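Local coordinates for 5' nucleotidase family protein (Staphylococcus aureus subsp. aureus, PDB 4Q7F), which belongs to the 5'-nucleotidase family, joins a calcineurin-like phosphoesterase domain to a C-terminal domain, and binds a manganese and a magnesium ion, at residues 24-30 with 69-75; 30-34 with 93-97; 88-92 with 121-125; 269-275 with 288-294. All coordinates share one frame; numbering follows the deposited sequence.

Interaction 1. Residues 24-30 with 69-75. With MN (manganese (II) ion), chain C; MG (magnesium ion), chain B.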
loop_
_atom_site.group_PDB
_atom_site.type_symbol
_atom_site.label_atom_id
_atom_site.label_comp_id
_atom_site.label_asym_id
_atom_site.label_seq_id
_atom_site.Cartn_x
_atom_site.Cartn_y
_atom_site.Cartn_z
ATOM N N VAL A 24 -3.141 -15.389 10.591
ATOM C CA VAL A 24 -3.472 -14.250 9.794
ATOM C C VAL A 24 -2.398 -13.902 8.785
ATOM O O VAL A 24 -1.212 -13.992 9.075
ATOM C CB VAL A 24 -3.802 -13.009 10.682
ATOM C CG1 VAL A 24 -2.709 -12.758 11.710
ATOM C CG2 VAL A 24 -4.030 -11.760 9.820
ATOM N N VAL A 25 -2.859 -13.582 7.576
ATOM C CA VAL A 25 -2.027 -13.010 6.526
ATOM C C VAL A 25 -2.586 -11.605 6.328
ATOM O O VAL A 25 -3.791 -11.342 6.568
ATOM C CB VAL A 25 -2.018 -13.806 5.207
ATOM C CG1 VAL A 25 -1.265 -15.105 5.398
ATOM C CG2 VAL A 25 -3.424 -14.075 4.683
ATOM N N SER A 26 -1.717 -10.681 5.947
ATOM C CA SER A 26 -2.141 -9.309 5.713
ATOM C C SER A 26 -1.319 -8.741 4.588
ATOM O O SER A 26 -0.161 -9.132 4.392
ATOM C CB SER A 26 -1.954 -8.438 6.964
ATOM O OG SER A 26 -2.524 -7.143 6.801
ATOM N N ASP A 27 -1.931 -7.831 3.838
ATOM C CA ASP A 27 -1.258 -7.169 2.735
ATOM C C ASP A 27 -0.577 -8.155 1.779
ATOM O O ASP A 27 0.585 -8.005 1.415
ATOM C CB ASP A 27 -0.284 -6.117 3.293
ATOM C CG ASP A 27 -0.978 -5.087 4.202
ATOM O OD1 ASP A 27 -1.238 -5.363 5.402
ATOM O OD2 ASP A 27 -1.183 -3.935 3.752
ATOM N N VAL A 28 -1.319 -9.203 1.411
ATOM C CA VAL A 28 -0.838 -10.190 0.474
ATOM C C VAL A 28 -0.606 -9.536 -0.886
ATOM O O VAL A 28 0.349 -9.888 -1.621
ATOM C CB VAL A 28 -1.803 -11.359 0.381
ATOM C CG1 VAL A 28 -1.303 -12.359 -0.654
ATOM C CG2 VAL A 28 -1.895 -11.983 1.764
ATOM N N HIS A 29 -1.482 -8.574 -1.187
ATOM C CA HIS A 29 -1.376 -7.714 -2.355
ATOM C C HIS A 29 -1.355 -8.413 -3.696
ATOM O O HIS A 29 -0.705 -7.953 -4.632
ATOM C CB HIS A 29 -0.165 -6.776 -2.216
ATOM C CG HIS A 29 -0.440 -5.549 -1.404
ATOM N ND1 HIS A 29 -1.311 -4.573 -1.826
ATOM C CD2 HIS A 29 0.085 -5.104 -0.238
ATOM C CE1 HIS A 29 -1.329 -3.585 -0.948
ATOM N NE2 HIS A 29 -0.493 -3.884 0.028
ATOM N N GLY A 30 -2.035 -9.557 -3.770
ATOM C CA GLY A 30 -2.129 -10.295 -5.026
ATOM C C GLY A 30 -0.871 -11.053 -5.369
ATOM O O GLY A 30 -0.689 -11.440 -6.537
ATOM N N ASP A 69 -7.662 -13.126 6.515
ATOM C CA ASP A 69 -6.964 -12.176 5.617
ATOM C C ASP A 69 -7.283 -10.777 6.130
ATOM O O ASP A 69 -8.449 -10.397 6.241
ATOM C CB ASP A 69 -7.341 -12.308 4.147
ATOM C CG ASP A 69 -6.576 -11.296 3.282
ATOM O OD1 ASP A 69 -6.977 -10.117 3.316
ATOM O OD2 ASP A 69 -5.577 -11.673 2.599
ATOM N N ASN A 70 -6.260 -9.985 6.417
ATOM C CA ASN A 70 -6.485 -8.666 7.019
ATOM C C ASN A 70 -6.368 -7.470 6.081
ATOM O O ASN A 70 -5.963 -6.348 6.509
ATOM C CB ASN A 70 -5.570 -8.476 8.249
ATOM C CG ASN A 70 -5.970 -7.262 9.095
ATOM O OD1 ASN A 70 -7.167 -7.022 9.343
ATOM N ND2 ASN A 70 -4.982 -6.486 9.534
ATOM N N GLY A 71 -6.725 -7.662 4.807
ATOM C CA GLY A 71 -6.761 -6.531 3.871
ATOM C C GLY A 71 -5.617 -6.347 2.895
ATOM O O GLY A 71 -4.526 -6.880 3.069
ATOM N N ASP A 72 -5.887 -5.551 1.867
ATOM C CA ASP A 72 -4.923 -5.273 0.797
ATOM C C ASP A 72 -4.625 -6.552 0.066
ATOM O O ASP A 72 -3.461 -6.963 -0.074
ATOM C CB ASP A 72 -3.647 -4.578 1.302
ATOM C CG ASP A 72 -3.815 -3.061 1.428
ATOM O OD1 ASP A 72 -4.949 -2.558 1.217
ATOM O OD2 ASP A 72 -2.817 -2.375 1.747
ATOM N N PHE A 73 -5.692 -7.168 -0.421
ATOM C CA PHE A 73 -5.599 -8.419 -1.146
ATOM C C PHE A 73 -6.000 -8.318 -2.612
ATOM O O PHE A 73 -5.722 -9.218 -3.397
ATOM C CB PHE A 73 -6.497 -9.490 -0.495
ATOM C CG PHE A 73 -7.981 -9.209 -0.587
ATOM C CD1 PHE A 73 -8.722 -9.656 -1.672
ATOM C CD2 PHE A 73 -8.631 -8.514 0.410
ATOM C CE1 PHE A 73 -10.063 -9.404 -1.755
ATOM C CE2 PHE A 73 -9.982 -8.280 0.345
ATOM C CZ PHE A 73 -10.702 -8.715 -0.747
ATOM N N LEU A 74 -6.619 -7.228 -3.000
ATOM C CA LEU A 74 -7.168 -7.120 -4.357
ATOM C C LEU A 74 -6.299 -6.358 -5.335
ATOM O O LEU A 74 -6.518 -6.413 -6.538
ATOM C CB LEU A 74 -8.563 -6.501 -4.230
ATOM C CG LEU A 74 -9.527 -6.504 -5.397
ATOM C CD1 LEU A 74 -9.813 -7.919 -5.871
ATOM C CD2 LEU A 74 -10.804 -5.814 -4.920
ATOM N N GLN A 75 -5.295 -5.662 -4.824
ATOM C CA GLN A 75 -4.385 -4.871 -5.652
ATOM C C GLN A 75 -2.959 -5.034 -5.151
ATOM O O GLN A 75 -2.731 -5.302 -3.970
ATOM C CB GLN A 75 -4.786 -3.389 -5.568
ATOM C CG GLN A 75 -3.958 -2.409 -6.415
ATOM C CD GLN A 75 -2.604 -2.048 -5.811
ATOM O OE1 GLN A 75 -2.384 -2.174 -4.602
ATOM N NE2 GLN A 75 -1.689 -1.579 -6.658
HETATM MN MN MN C . -0.689 -2.749 1.973
HETATM MG MG MG B . -2.997 -0.674 3.260
HETATM O O HOH W 1 -4.068 -9.590 2.052
HETATM O O HOH W 2 -3.962 -11.221 -2.426
HETATM O O HOH W 3 -0.722 -0.647 2.811
HETATM O O HOH W 4 0.150 -1.035 0.451
#

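Interaction 2. Residues 30-34 with 93-97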
loop_
_atom_site.group_PDB
_atom_site.type_symbol
_atom_site.label_atom_id
_atom_site.label_comp_id
_atom_site.label_asym_id
_atom_site.label_seq_id
_atom_site.Cartn_x
_atom_site.Cartn_y
_atom_site.Cartn_z
ATOM N N GLY A 30 -2.035 -9.557 -3.770
ATOM C CA GLY A 30 -2.129 -10.295 -5.026
ATOM C C GLY A 30 -0.871 -11.053 -5.369
ATOM O O GLY A 30 -0.689 -11.440 -6.537
ATOM N N TYR A 31 0.023 -11.225 -4.380
ATOM C CA TYR A 31 1.206 -12.061 -4.537
ATOM C C TYR A 31 0.807 -13.474 -4.086
ATOM O O TYR A 31 0.896 -13.829 -2.915
ATOM C CB TYR A 31 2.381 -11.535 -3.744
ATOM C CG TYR A 31 2.937 -10.278 -4.364
ATOM C CD1 TYR A 31 2.410 -9.042 -4.060
ATOM C CD2 TYR A 31 3.939 -10.346 -5.319
ATOM C CE1 TYR A 31 2.899 -7.880 -4.654
ATOM C CE2 TYR A 31 4.432 -9.195 -5.927
ATOM C CZ TYR A 31 3.896 -7.971 -5.589
ATOM O OH TYR A 31 4.364 -6.831 -6.187
ATOM N N ILE A 32 0.338 -14.246 -5.049
ATOM C CA ILE A 32 -0.154 -15.596 -4.838
ATOM C C ILE A 32 0.970 -16.601 -5.116
ATOM O O ILE A 32 1.229 -17.502 -4.320
ATOM C CB ILE A 32 -1.311 -15.879 -5.815
ATOM C CG1 ILE A 32 -2.440 -14.858 -5.634
ATOM C CG2 ILE A 32 -1.814 -17.322 -5.654
ATOM C CD1 ILE A 32 -3.043 -14.812 -4.260
ATOM N N PHE A 33 1.616 -16.448 -6.267
ATOM C CA PHE A 33 2.715 -17.308 -6.658
ATOM C C PHE A 33 3.955 -16.985 -5.859
ATOM O O PHE A 33 4.017 -15.936 -5.252
ATOM C CB PHE A 33 2.966 -17.183 -8.136
ATOM C CG PHE A 33 1.788 -17.607 -8.962
ATOM C CD1 PHE A 33 1.471 -18.936 -9.083
ATOM C CD2 PHE A 33 0.980 -16.681 -9.554
ATOM C CE1 PHE A 33 0.378 -19.334 -9.808
ATOM C CE2 PHE A 33 -0.119 -17.074 -10.299
ATOM C CZ PHE A 33 -0.421 -18.404 -10.410
ATOM N N PRO A 34 4.940 -17.909 -5.824
ATOM C CA PRO A 34 6.169 -17.651 -5.054
ATOM C C PRO A 34 7.167 -16.846 -5.862
ATOM O O PRO A 34 8.235 -17.372 -6.244
ATOM C CB PRO A 34 6.677 -19.055 -4.760
ATOM C CG PRO A 34 6.193 -19.858 -5.926
ATOM C CD PRO A 34 4.829 -19.333 -6.199
ATOM N N LEU A 93 -8.417 -14.584 -8.887
ATOM C CA LEU A 93 -7.836 -14.328 -7.581
ATOM C C LEU A 93 -8.746 -14.856 -6.471
ATOM O O LEU A 93 -8.273 -15.451 -5.493
ATOM C CB LEU A 93 -7.646 -12.835 -7.393
ATOM C CG LEU A 93 -7.131 -12.412 -6.029
ATOM C CD1 LEU A 93 -5.731 -12.951 -5.807
ATOM C CD2 LEU A 93 -7.147 -10.892 -5.926
ATOM N N VAL A 94 -10.054 -14.629 -6.629
ATOM C CA VAL A 94 -11.039 -15.058 -5.648
ATOM C C VAL A 94 -11.002 -16.591 -5.523
ATOM O O VAL A 94 -11.093 -17.135 -4.418
ATOM C CB VAL A 94 -12.471 -14.567 -6.027
ATOM C CG1 VAL A 94 -13.547 -15.287 -5.211
ATOM C CG2 VAL A 94 -12.605 -13.069 -5.854
ATOM N N ASP A 95 -10.865 -17.276 -6.650
ATOM C CA ASP A 95 -10.755 -18.746 -6.645
ATOM C C ASP A 95 -9.627 -19.239 -5.714
ATOM O O ASP A 95 -9.805 -20.231 -4.991
ATOM C CB ASP A 95 -10.550 -19.282 -8.043
ATOM C CG ASP A 95 -11.797 -19.181 -8.889
ATOM O OD1 ASP A 95 -12.847 -18.765 -8.360
ATOM O OD2 ASP A 95 -11.735 -19.533 -10.074
ATOM N N PHE A 96 -8.475 -18.569 -5.733
ATOM C CA PHE A 96 -7.395 -18.934 -4.827
ATOM C C PHE A 96 -7.868 -18.820 -3.387
ATOM O O PHE A 96 -7.699 -19.771 -2.604
ATOM C CB PHE A 96 -6.124 -18.070 -5.025
ATOM C CG PHE A 96 -5.311 -18.449 -6.235
ATOM C CD1 PHE A 96 -4.594 -19.639 -6.246
ATOM C CD2 PHE A 96 -5.240 -17.622 -7.345
ATOM C CE1 PHE A 96 -3.842 -20.010 -7.344
ATOM C CE2 PHE A 96 -4.481 -17.982 -8.445
ATOM C CZ PHE A 96 -3.784 -19.169 -8.451
ATOM N N TYR A 97 -8.444 -17.680 -3.006
ATOM C CA TYR A 97 -8.890 -17.527 -1.620
ATOM C C TYR A 97 -9.969 -18.542 -1.258
ATOM O O TYR A 97 -9.956 -19.128 -0.173
ATOM C CB TYR A 97 -9.364 -16.109 -1.323
ATOM C CG TYR A 97 -8.251 -15.149 -1.013
ATOM C CD1 TYR A 97 -7.572 -14.480 -2.009
ATOM C CD2 TYR A 97 -7.862 -14.936 0.302
ATOM C CE1 TYR A 97 -6.531 -13.605 -1.700
ATOM C CE2 TYR A 97 -6.830 -14.087 0.613
ATOM C CZ TYR A 97 -6.173 -13.422 -0.385
ATOM O OH TYR A 97 -5.153 -12.572 -0.019
HETATM O O HOH W 2 -3.962 -11.221 -2.426
#

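Interaction 3. Residues 88-92 with 121-125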
loop_
_atom_site.group_PDB
_atom_site.type_symbol
_atom_site.label_atom_id
_atom_site.label_comp_id
_atom_site.label_asym_id
_atom_site.label_seq_id
_atom_site.Cartn_x
_atom_site.Cartn_y
_atom_site.Cartn_z
ATOM N N GLY A 88 -11.247 -8.408 -16.550
ATOM C CA GLY A 88 -11.686 -7.285 -15.741
ATOM C C GLY A 88 -12.308 -7.869 -14.465
ATOM O O GLY A 88 -12.789 -7.140 -13.612
ATOM N N SER A 89 -12.288 -9.197 -14.348
ATOM C CA SER A 89 -12.858 -9.905 -13.201
ATOM C C SER A 89 -11.791 -10.313 -12.193
ATOM O O SER A 89 -10.674 -10.671 -12.556
ATOM C CB SER A 89 -13.569 -11.157 -13.668
ATOM O OG SER A 89 -14.122 -11.877 -12.571
ATOM N N SER A 90 -12.151 -10.253 -10.921
ATOM C CA SER A 90 -11.278 -10.688 -9.850
ATOM C C SER A 90 -11.449 -12.226 -9.627
ATOM O O SER A 90 -10.795 -12.791 -8.781
ATOM C CB SER A 90 -11.638 -9.956 -8.559
ATOM O OG SER A 90 -12.989 -10.224 -8.181
ATOM N N GLN A 91 -12.293 -12.894 -10.408
ATOM C CA GLN A 91 -12.563 -14.320 -10.163
ATOM C C GLN A 91 -11.309 -15.211 -10.007
ATOM O O GLN A 91 -11.243 -16.001 -9.070
ATOM C CB GLN A 91 -13.509 -14.914 -11.217
ATOM C CG GLN A 91 -14.012 -16.308 -10.842
ATOM C CD GLN A 91 -14.952 -16.265 -9.647
ATOM O OE1 GLN A 91 -15.943 -15.536 -9.662
ATOM N NE2 GLN A 91 -14.668 -17.060 -8.626
ATOM N N PRO A 92 -10.323 -15.100 -10.928
ATOM C CA PRO A 92 -9.132 -15.953 -10.766
ATOM C C PRO A 92 -8.459 -15.804 -9.397
ATOM O O PRO A 92 -8.002 -16.782 -8.815
ATOM C CB PRO A 92 -8.226 -15.516 -11.907
ATOM C CG PRO A 92 -9.171 -15.012 -12.976
ATOM C CD PRO A 92 -10.348 -14.413 -12.241
ATOM N N ASP A 121 -18.493 -6.690 -6.303
ATOM C CA ASP A 121 -18.537 -7.969 -7.034
ATOM C C ASP A 121 -17.582 -9.005 -6.391
ATOM O O ASP A 121 -17.897 -10.198 -6.283
ATOM C CB ASP A 121 -18.138 -7.755 -8.489
ATOM C CG ASP A 121 -18.102 -9.037 -9.272
ATOM O OD1 ASP A 121 -19.176 -9.641 -9.465
ATOM O OD2 ASP A 121 -16.988 -9.450 -9.704
ATOM N N THR A 122 -16.400 -8.538 -6.000
ATOM C CA THR A 122 -15.410 -9.376 -5.345
ATOM C C THR A 122 -15.970 -9.945 -4.026
ATOM O O THR A 122 -15.966 -11.191 -3.799
ATOM C CB THR A 122 -14.096 -8.580 -5.124
ATOM O OG1 THR A 122 -13.508 -8.291 -6.397
ATOM C CG2 THR A 122 -13.100 -9.350 -4.307
ATOM N N LEU A 123 -16.535 -9.075 -3.189
ATOM C CA LEU A 123 -17.063 -9.539 -1.913
ATOM C C LEU A 123 -18.140 -10.601 -2.059
ATOM O O LEU A 123 -18.212 -11.515 -1.241
ATOM C CB LEU A 123 -17.589 -8.392 -1.052
ATOM C CG LEU A 123 -16.556 -7.295 -0.726
ATOM C CD1 LEU A 123 -17.131 -6.258 0.230
ATOM C CD2 LEU A 123 -15.305 -7.901 -0.156
ATOM N N ARG A 124 -18.982 -10.486 -3.086
ATOM C CA ARG A 124 -20.049 -11.473 -3.265
ATOM C C ARG A 124 -19.544 -12.786 -3.875
ATOM O O ARG A 124 -20.199 -13.807 -3.748
ATOM C CB ARG A 124 -21.269 -10.896 -4.023
ATOM C CG ARG A 124 -21.029 -10.305 -5.401
ATOM C CD ARG A 124 -22.348 -9.817 -6.030
ATOM N NE ARG A 124 -22.110 -9.046 -7.256
ATOM C CZ ARG A 124 -22.025 -7.714 -7.335
ATOM N NH1 ARG A 124 -21.778 -7.148 -8.510
ATOM N NH2 ARG A 124 -22.179 -6.938 -6.263
ATOM N N ARG A 125 -18.383 -12.750 -4.523
ATOM C CA ARG A 125 -17.784 -13.950 -5.109
ATOM C C ARG A 125 -17.005 -14.786 -4.028
ATOM O O ARG A 125 -16.832 -15.993 -4.174
ATOM C CB ARG A 125 -16.841 -13.597 -6.269
ATOM C CG ARG A 125 -17.524 -13.142 -7.555
ATOM C CD ARG A 125 -16.477 -12.710 -8.598
ATOM N NE ARG A 125 -17.070 -12.235 -9.860
ATOM C CZ ARG A 125 -17.504 -13.019 -10.851
ATOM N NH1 ARG A 125 -17.451 -14.342 -10.756
ATOM N NH2 ARG A 125 -18.015 -12.472 -11.949
HETATM O O HOH W 5 -14.479 -8.519 -10.395
HETATM O O HOH W 6 -17.204 -17.184 -6.588
#

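Interaction 4. Residues 269-275 with 288-294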
loop_
_atom_site.group_PDB
_atom_site.type_symbol
_atom_site.label_atom_id
_atom_site.label_comp_id
_atom_site.label_asym_id
_atom_site.label_seq_id
_atom_site.Cartn_x
_atom_site.Cartn_y
_atom_site.Cartn_z
ATOM N N THR A 269 5.343 -13.385 3.256
ATOM C CA THR A 269 6.667 -13.814 3.675
ATOM C C THR A 269 6.589 -14.302 5.120
ATOM O O THR A 269 7.493 -14.991 5.595
ATOM C CB THR A 269 7.692 -12.672 3.598
ATOM O OG1 THR A 269 7.253 -11.601 4.423
ATOM C CG2 THR A 269 7.821 -12.164 2.179
ATOM N N THR A 270 5.502 -13.933 5.813
ATOM C CA THR A 270 5.267 -14.371 7.199
ATOM C C THR A 270 3.754 -14.593 7.413
ATOM O O THR A 270 2.934 -14.222 6.566
ATOM C CB THR A 270 5.823 -13.372 8.249
ATOM O OG1 THR A 270 5.195 -12.102 8.091
ATOM C CG2 THR A 270 7.322 -13.157 8.084
ATOM N N VAL A 271 3.429 -15.283 8.497
ATOM C CA VAL A 271 2.081 -15.591 8.909
ATOM C C VAL A 271 2.013 -15.343 10.409
ATOM O O VAL A 271 2.885 -15.807 11.124
ATOM C CB VAL A 271 1.767 -17.081 8.692
ATOM C CG1 VAL A 271 0.426 -17.419 9.314
ATOM C CG2 VAL A 271 1.795 -17.422 7.214
ATOM N N GLY A 272 1.005 -14.609 10.879
ATOM C CA GLY A 272 0.850 -14.349 12.305
ATOM C C GLY A 272 0.085 -15.502 12.916
ATOM O O GLY A 272 -0.880 -15.979 12.316
ATOM N N ARG A 273 0.527 -15.970 14.083
ATOM C CA ARG A 273 -0.171 -17.060 14.786
ATOM C C ARG A 273 -0.342 -16.663 16.239
ATOM O O ARG A 273 0.630 -16.326 16.907
ATOM C CB ARG A 273 0.582 -18.379 14.717
ATOM C CG ARG A 273 -0.184 -19.541 15.346
ATOM C CD ARG A 273 0.640 -20.811 15.375
ATOM N NE ARG A 273 1.698 -20.781 16.397
ATOM C CZ ARG A 273 2.725 -21.626 16.443
ATOM N NH1 ARG A 273 2.872 -22.574 15.527
ATOM N NH2 ARG A 273 3.613 -21.542 17.422
ATOM N N VAL A 274 -1.589 -16.649 16.699
ATOM C CA VAL A 274 -1.883 -16.359 18.084
ATOM C C VAL A 274 -2.646 -17.551 18.602
ATOM O O VAL A 274 -3.634 -17.947 17.996
ATOM C CB VAL A 274 -2.718 -15.087 18.234
ATOM C CG1 VAL A 274 -3.126 -14.886 19.686
ATOM C CG2 VAL A 274 -1.913 -13.889 17.740
ATOM N N VAL A 275 -2.175 -18.127 19.709
ATOM C CA VAL A 275 -2.809 -19.273 20.305
ATOM C C VAL A 275 -3.382 -18.904 21.658
ATOM O O VAL A 275 -2.732 -18.236 22.485
ATOM C CB VAL A 275 -1.823 -20.448 20.514
ATOM C CG1 VAL A 275 -2.541 -21.654 21.112
ATOM C CG2 VAL A 275 -1.141 -20.820 19.209
ATOM N N SER A 288 0.454 -17.997 23.188
ATOM C CA SER A 288 1.555 -17.545 22.344
ATOM C C SER A 288 1.096 -16.567 21.262
ATOM O O SER A 288 -0.070 -16.549 20.865
ATOM C CB SER A 288 2.236 -18.753 21.684
ATOM O OG SER A 288 1.340 -19.421 20.818
ATOM N N CYS A 289 2.044 -15.767 20.783
ATOM C CA CYS A 289 1.806 -14.768 19.747
ATOM C C CYS A 289 3.123 -14.555 18.982
ATOM O O CYS A 289 4.077 -13.966 19.520
ATOM C CB CYS A 289 1.333 -13.476 20.399
ATOM S SG CYS A 289 1.300 -12.057 19.295
ATOM N N GLU A 290 3.177 -15.014 17.729
ATOM C CA GLU A 290 4.418 -14.949 16.978
ATOM C C GLU A 290 4.187 -14.916 15.488
ATOM O O GLU A 290 3.049 -15.027 15.028
ATOM C CB GLU A 290 5.266 -16.169 17.337
ATOM C CG GLU A 290 4.704 -17.501 16.864
ATOM C CD GLU A 290 5.228 -18.686 17.664
ATOM O OE1 GLU A 290 4.797 -18.866 18.830
ATOM O OE2 GLU A 290 6.039 -19.463 17.111
ATOM N N LEU A 291 5.271 -14.732 14.739
ATOM C CA LEU A 291 5.211 -14.760 13.289
ATOM C C LEU A 291 5.900 -16.017 12.889
ATOM O O LEU A 291 6.969 -16.309 13.382
ATOM C CB LEU A 291 5.947 -13.580 12.641
ATOM C CG LEU A 291 5.459 -12.173 12.966
ATOM C CD1 LEU A 291 6.300 -11.153 12.179
ATOM C CD2 LEU A 291 3.972 -11.994 12.679
ATOM N N LEU A 292 5.276 -16.780 12.009
ATOM C CA LEU A 292 5.857 -17.987 11.511
ATOM C C LEU A 292 6.523 -17.650 10.187
ATOM O O LEU A 292 5.896 -17.008 9.345
ATOM C CB LEU A 292 4.759 -18.998 11.235
ATOM C CG LEU A 292 3.846 -19.389 12.379
ATOM C CD1 LEU A 292 2.860 -20.431 11.873
ATOM C CD2 LEU A 292 4.628 -19.943 13.563
ATOM N N PRO A 293 7.795 -18.069 9.986
ATOM C CA PRO A 293 8.416 -17.773 8.697
ATOM C C PRO A 293 7.791 -18.587 7.569
ATOM O O PRO A 293 7.392 -19.734 7.770
ATOM C CB PRO A 293 9.895 -18.164 8.905
ATOM C CG PRO A 293 9.910 -19.080 10.084
ATOM C CD PRO A 293 8.722 -18.718 10.934
ATOM N N VAL A 294 7.636 -17.986 6.397
ATOM C CA VAL A 294 7.137 -18.748 5.262
ATOM C C VAL A 294 8.360 -19.338 4.555
ATOM O O VAL A 294 9.217 -18.603 4.075
ATOM C CB VAL A 294 6.278 -17.911 4.322
ATOM C CG1 VAL A 294 5.986 -18.676 3.038
ATOM C CG2 VAL A 294 4.978 -17.521 5.025
HETATM O O HOH W 7 1.865 -18.585 18.506
#

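Interaction 1. Residues 24-30 with 69-75
Asp-27, His-29 and Asp-72 meet at the manganese ion, where two loops leave neighbouring parallel strands. This is the dimetal centre of the calcineurin-like phosphoesterase fold. The backbones are tightly joined. Asn-70 N bonds to Val-25 O, Asp-27 N to Gly-71 O, and His-29 N to Asp-72 O. Water 1 lies between the loops, accepts from Val-28 N and reaches Asp-69 OD2, which also bonds to Tyr-97 OH. Asp-69 OD1 folds back to Gly-71 N in an Asx turn.

The His-29 ring is held on three sides. Its ND1 donates a hydrogen bond to Gln-75 O at 2.7 Å, and that oxygen lies close to the ring plane. Asp-72 CB sits over one ring face, 3.7 Å from the centroid. NE2 is left to bind manganese at 2.3 Å. Asp-27 OD2 reaches the same ion at 2.2 Å. Its other oxygen, OD1, accepts from Ser-26 OG at 2.6 Å, which limits rotation of the carboxylate. The planes of the Asp-27 and Asp-72 carboxylates stand 87° apart.

The metal side is wetter, though still buried. Waters 3 and 4 bind manganese there, and water 3 also reaches magnesium. His-249 completes the manganese site, while Asn-109, His-207 and His-247 serve magnesium.

Asp-72 OD2 bridges the two metals, binding manganese at 2.2 Å and magnesium at 2.3 Å. The Asp-72 carboxylate also has His-110 as a polar partner. Asp-27 OD2 and Asp-72 OD2 are close through shared metal binding, and the positive ions probably offset that closeness.

Interaction 2. Residues 30-34 with 93-97
Ile-32 packs against Leu-93 and Phe-96 where a loop of the calcineurin-like phosphoesterase fold meets helix 91-99. The loop runs from the metal-binding end of strand 19-25 toward helix 48-59. No direct hydrogen bond joins the two segments, and the interface is largely hydrophobic.

Ile-32 carries most of it. Its CB points toward the helix and splits into two arms. With CG1 beside the backbone N (chi1 -58°), CG2 is anti to that N and stands over the Phe-96 ring. It sits 3.5 Å from the ring centroid and only 6° off the ring normal, a CH-pi contact. All six ring carbons are at similar distances from it. The other arm turns to Leu-93, which has two conformers. In one of them Ile-32 CG1 is 3.8 Å from Leu-93 CD1, and the terminal CD1 of Ile-32 comes to 3.6 Å from that same methyl. The tip of CD1 also approaches Tyr-97 CE1, more loosely. Leu-48, Leu-49 and Phe-79 also touch Ile-32.

Phe-33 adds an aromatic pair. The edge of Phe-96 is turned to the face of Phe-33 in an offset T-shaped arrangement. The planes are 84° apart and the centroids 5.8 Å apart. Phe-96 is thus met on a face by an aliphatic methyl while its edge serves a second ring. Helix 304-317 also touches both phenylalanines.

Tyr-97 OH bonds to Asp-69. A water supplies the polar link between the segments. Water 2 accepts from Gly-30 N at 2.9 Å and donates to Tyr-97 OH at 3.0 Å.

Interaction 3. Residues 88-92 with 121-125
The backbone of Ser-90, in the turn that starts helix 91-99, comes nearest to Thr-122 of helix 116-125, with their CA atoms 6.3 Å apart. Ser-90 OG donates to Thr-122 OG1 at 2.7 Å. Its chi1 of 60° sets OG between the backbone N and the carbonyl carbon, facing the other helix. Thr-122 OG1 also bonds to Tyr-118 O.

Ser-89 OG accepts from Gln-91 N at 3.0 Å, a capping bond. The same oxygen lies over one face of the Arg-125 guanidinium. That group is fixed at its edge, where Arg-125 NE meets Asp-121 OD2 at 2.8 Å in a salt bridge lying in the guanidinium plane. The Gln-91 and Arg-125 side chains cross at about a right angle, with amide and guanidinium planes 70° apart; the very short approach of Gln-91 OE1 is doubtful.

Water 5 joins Ser-90 N to Asp-121 OD2, and water 6 joins Gln-91 NE2 to Arg-125 O. Gln-91 NE2 also bonds Asp-95 OD1.

The contact ties the start of helix 91-99 to the last turn of helix 116-125. Val-94 packs on Thr-122 and Arg-125, and Leu-74 of the metal-site loop touches Ser-90 and Thr-122.

Interaction 4. Residues 269-275 with 288-294
Arg-273 and Glu-290 face each other across a beta hairpin of antiparallel strands 270-278 and 284-293. They form a hydrogen-bonded pair. Arg-273 N donates to Glu-290 O at 2.9 Å and Glu-290 N returns to Arg-273 O at 3.0 Å. Val-271 pairs likewise with Leu-292, and Val-275 with Ser-288.

The side chains of Arg-273 and Glu-290 run side by side on the same face. Arg-273 NH2 lies 3.2 Å from Glu-290 OE2, a salt bridge of charge alone, since the carboxylate oxygen stands well out of the guanidinium plane. Leu-292 CD2 sits over one face of the guanidinium, toward its rim. The bend at chi3 (74°) turns the guanidinium across toward Glu-290 and Leu-292.

On the other face, Leu-291 CD2 rests on Gly-272 CA at 3.9 Å and Val-274 CG2 meets Cys-289 SG. Strands 251-256 and 259-264 of the second sheet lie against this face.

Further out, Asp-58 of helix 48-59 takes Arg-273 NH1 in a second salt bridge. That helix also packs on Val-271 and Val-294. Water 7 ties the polar groups together: it accepts from Arg-273 NE and Ser-288 OG, and donates to Arg-273 O and to Glu-290 OE1 at 3.0 Å.

How the interactions relate
From the N terminus, strand 19-25 runs into residues 24-30. Interaction 1 closes the loop from there to 69-75. Interaction 2 starts at the shared Gly-30 and ends on helix 91-99, so its segments alternate with those of interaction 1. Interaction 3 joins the start of that helix to helix 116-125 and crosses interaction 2 in turn. Interactions 1 and 2 touch and share a water, and the loop of 69-75 also packs on interaction 3. Interaction 4 comes later, in series with the others, as a hairpin. Val-24 N and Gly-272 O join its inner strand to strand 19-25, placing interactions 1 and 4 in one sheet.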